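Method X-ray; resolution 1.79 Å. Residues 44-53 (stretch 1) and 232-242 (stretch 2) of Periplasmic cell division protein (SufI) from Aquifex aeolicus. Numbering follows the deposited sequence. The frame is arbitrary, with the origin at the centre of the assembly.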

# COMPACT_ATOMS: atom_id res chain seq x y z
N LEU A 44 21.17 18.77 -3.73
CA LEU A 44 19.96 19.28 -4.38
C LEU A 44 19.14 20.12 -3.41
O LEU A 44 18.86 19.70 -2.29
CB LEU A 44 19.12 18.12 -4.92
CG LEU A 44 17.83 18.50 -5.65
CD1 LEU A 44 18.13 19.36 -6.87
CD2 LEU A 44 17.04 17.26 -6.05
N SER A 45 18.75 21.32 -3.86
CA SER A 45 17.91 22.20 -3.06
C SER A 45 16.60 21.50 -2.71
O SER A 45 16.15 20.57 -3.39
CB SER A 45 17.62 23.50 -3.81
OG SER A 45 18.81 24.14 -4.25
N LYS A 46 15.99 21.96 -1.62
CA LYS A 46 14.65 21.50 -1.28
C LYS A 46 13.69 21.79 -2.43
O LYS A 46 13.73 22.86 -3.05
CB LYS A 46 14.16 22.20 -0.00
CG LYS A 46 13.94 21.29 1.19
CD LYS A 46 15.25 20.80 1.75
CE LYS A 46 15.05 20.09 3.08
NZ LYS A 46 16.33 19.50 3.57
N GLN A 47 12.82 20.83 -2.72
CA GLN A 47 11.85 20.94 -3.80
C GLN A 47 10.44 20.94 -3.23
O GLN A 47 10.16 20.25 -2.25
CB GLN A 47 12.01 19.79 -4.81
CG GLN A 47 13.37 19.74 -5.52
CD GLN A 47 13.58 20.90 -6.48
OE1 GLN A 47 12.69 21.25 -7.25
NE2 GLN A 47 14.77 21.50 -6.43
N SER A 48 9.56 21.73 -3.84
CA SER A 48 8.16 21.75 -3.43
C SER A 48 7.52 20.38 -3.67
O SER A 48 7.64 19.81 -4.76
CB SER A 48 7.40 22.83 -4.18
OG SER A 48 6.01 22.73 -3.95
N LEU A 49 6.83 19.87 -2.65
CA LEU A 49 6.22 18.55 -2.76
C LEU A 49 5.23 18.51 -3.91
O LEU A 49 4.30 19.32 -3.98
CB LEU A 49 5.52 18.18 -1.45
CG LEU A 49 4.73 16.87 -1.55
CD1 LEU A 49 5.68 15.69 -1.64
CD2 LEU A 49 3.77 16.70 -0.40
N ASN A 50 5.43 17.56 -4.82
CA ASN A 50 4.47 17.35 -5.89
C ASN A 50 3.19 16.74 -5.33
O ASN A 50 3.24 15.81 -4.52
CB ASN A 50 5.07 16.44 -6.96
CG ASN A 50 4.06 16.00 -8.00
OD1 ASN A 50 3.50 16.82 -8.72
ND2 ASN A 50 3.82 14.69 -8.08
N ILE A 51 2.05 17.29 -5.72
CA ILE A 51 0.74 16.74 -5.38
C ILE A 51 0.18 16.11 -6.65
O ILE A 51 -0.03 16.82 -7.64
CB ILE A 51 -0.21 17.82 -4.84
CG1 ILE A 51 0.31 18.40 -3.52
CG2 ILE A 51 -1.61 17.23 -4.64
CD1 ILE A 51 0.54 17.37 -2.45
N PRO A 52 -0.07 14.81 -6.67
CA PRO A 52 -0.55 14.17 -7.91
C PRO A 52 -1.89 14.74 -8.33
O PRO A 52 -2.66 15.25 -7.52
CB PRO A 52 -0.66 12.69 -7.53
CG PRO A 52 0.19 12.53 -6.31
CD PRO A 52 0.10 13.83 -5.58
N GLY A 53 -2.16 14.66 -9.63
CA GLY A 53 -3.48 14.94 -10.12
C GLY A 53 -4.48 13.92 -9.62
O GLY A 53 -4.12 12.87 -9.08
N LEU A 232 12.00 9.71 -1.87
CA LEU A 232 11.08 10.52 -2.65
C LEU A 232 9.69 10.47 -2.02
O LEU A 232 9.29 9.45 -1.45
CB LEU A 232 10.98 10.03 -4.11
CG LEU A 232 12.20 10.18 -5.03
CD1 LEU A 232 13.26 9.14 -4.73
CD2 LEU A 232 11.77 10.08 -6.47
N VAL A 233 8.98 11.58 -2.12
CA VAL A 233 7.57 11.64 -1.76
C VAL A 233 6.82 12.16 -2.98
O VAL A 233 7.08 13.27 -3.44
CB VAL A 233 7.32 12.54 -0.54
CG1 VAL A 233 5.88 12.41 -0.08
CG2 VAL A 233 8.27 12.20 0.59
N ASN A 234 5.92 11.34 -3.51
CA ASN A 234 5.20 11.67 -4.73
C ASN A 234 6.17 12.01 -5.86
O ASN A 234 5.97 12.96 -6.62
CB ASN A 234 4.22 12.82 -4.49
CG ASN A 234 3.32 12.56 -3.31
OD1 ASN A 234 3.11 11.41 -2.92
ND2 ASN A 234 2.78 13.63 -2.73
N LEU A 235 7.24 11.22 -5.95
CA LEU A 235 8.31 11.42 -6.93
C LEU A 235 8.98 12.79 -6.78
O LEU A 235 9.41 13.39 -7.77
CB LEU A 235 7.81 11.24 -8.37
CG LEU A 235 7.67 9.80 -8.86
CD1 LEU A 235 7.44 9.79 -10.35
CD2 LEU A 235 8.89 8.97 -8.50
N THR A 236 9.08 13.28 -5.55
CA THR A 236 9.77 14.53 -5.27
C THR A 236 10.96 14.25 -4.37
O THR A 236 10.77 13.77 -3.23
CB THR A 236 8.84 15.55 -4.61
OG1 THR A 236 7.61 15.64 -5.35
CG2 THR A 236 9.50 16.93 -4.57
N PRO A 237 12.18 14.53 -4.81
CA PRO A 237 13.34 14.35 -3.93
C PRO A 237 13.51 15.54 -2.99
O PRO A 237 13.29 16.69 -3.36
CB PRO A 237 14.51 14.27 -4.92
CG PRO A 237 14.07 15.13 -6.06
CD PRO A 237 12.57 14.96 -6.16
N ASN A 238 13.93 15.23 -1.76
CA ASN A 238 14.20 16.23 -0.74
C ASN A 238 13.07 17.26 -0.65
O ASN A 238 13.30 18.46 -0.86
CB ASN A 238 15.54 16.91 -1.01
CG ASN A 238 16.02 17.76 0.16
OD1 ASN A 238 15.60 17.56 1.30
ND2 ASN A 238 16.91 18.71 -0.12
N PRO A 239 11.85 16.83 -0.35
CA PRO A 239 10.70 17.73 -0.48
C PRO A 239 10.43 18.59 0.75
O PRO A 239 10.81 18.27 1.88
CB PRO A 239 9.54 16.76 -0.75
CG PRO A 239 9.94 15.51 -0.03
CD PRO A 239 11.45 15.46 -0.01
N TYR A 240 9.74 19.70 0.50
CA TYR A 240 9.17 20.54 1.53
C TYR A 240 7.72 20.82 1.18
O TYR A 240 7.32 20.75 0.01
CB TYR A 240 9.93 21.87 1.71
CG TYR A 240 9.77 22.86 0.56
CD1 TYR A 240 8.66 23.71 0.49
CD2 TYR A 240 10.73 22.96 -0.44
CE1 TYR A 240 8.51 24.62 -0.55
CE2 TYR A 240 10.58 23.87 -1.49
CZ TYR A 240 9.47 24.69 -1.54
OH TYR A 240 9.33 25.59 -2.58
N MET A 241 6.94 21.18 2.19
CA MET A 241 5.59 21.69 1.97
C MET A 241 5.31 22.77 3.01
O MET A 241 5.57 22.56 4.20
CB MET A 241 4.54 20.58 2.05
CG MET A 241 3.10 21.08 1.95
SD MET A 241 1.88 19.74 1.90
CE MET A 241 0.36 20.67 2.08
N ASP A 242 4.79 23.90 2.55
CA ASP A 242 4.29 24.91 3.47
C ASP A 242 2.94 24.48 4.01
O ASP A 242 2.09 23.97 3.27
CB ASP A 242 4.15 26.27 2.77
CG ASP A 242 5.47 26.83 2.32
OD1 ASP A 242 6.51 26.17 2.48
OD2 ASP A 242 5.47 27.96 1.79
O HOH W 1 4.93 22.30 -1.58

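Residues 44-53 lie along residues 232-242 of the same chain; residues that touch are at least 182 positions apart in sequence, and the contact buries 829 Å² summed over both sides. At its centre is a short parallel ladder in which Gln47 pairs with Pro239 and Ser48 with Tyr240. Three backbone bonds hold it: Gln47 N to Asn238 O (3.1 Å), Tyr240 N to Gln47 O (2.8 Å) and Leu49 N to Tyr240 O (2.8 Å). Pro239 has no amide hydrogen to give, but its CA approaches Gln47 O at 3.1 Å in a CA-H...O contact, so this carbonyl receives both the Tyr240 amide and the proline CA-H.

Leu49 is the main bump of stretch 1. Its CA-to-CB bond points sideways, yet the end of the side chain comes nearer and enters a hollow lined by Val233, Pro239 and Met241. CD1 of Leu49 lies 3.6 Å from Val233 CG1 and 4.1 Å from Pro239 CB, while its CD2 lies 4.3 Å from Met241 SD; these are apolar contacts that depend on fit.

On the sheet face carrying Ser48 and Tyr240, the tyrosine (chi1 p) lays its ring against the neighbouring strand. Ser48 CA sits over one ring face, 3.9 Å from the centroid of the Tyr240 ring and 17° off its normal, a CH-pi contact. Lys46 CB adds to the packing, 3.5 Å from Tyr240 CD2. Water 1 joins the strands by hydrogen bonds to Ser48 OG (2.6 Å) and, as donor, to Tyr240 O (3.3 Å). On the face shared by Gln47 and Pro239, Gln47 CB rests 3.8 Å from Thr236 CG2, although the end of the glutamine leads away.

Past the ladder, the turn at Asn234, with positive phi and psi, meets Asn50 in a reciprocal amide-to-backbone pairing: Asn234 ND2 donates to Asn50 O (2.9 Å), and Asn50 ND2 donates to Asn234 O (3.1 Å). Asn50 N also donates to Thr236 OG1 (3.0 Å), so backbone and side chain of Asn50 are both tied to stretch 2.

At the other end, Asn238 reaches across with its amide. Its ND2 donates to Leu44 O (3.1 Å), and its OD1 accepts a weak hydrogen bond from Lys46 NZ (3.1 Å); the lysine chain bends at chi2 (p) and then runs extended through chi3 and chi4 (both t) to reach it. Beside them, Leu44 CD2 packs 3.7 Å from Pro237 CG, though Leu44 is exposed and poorly ordered.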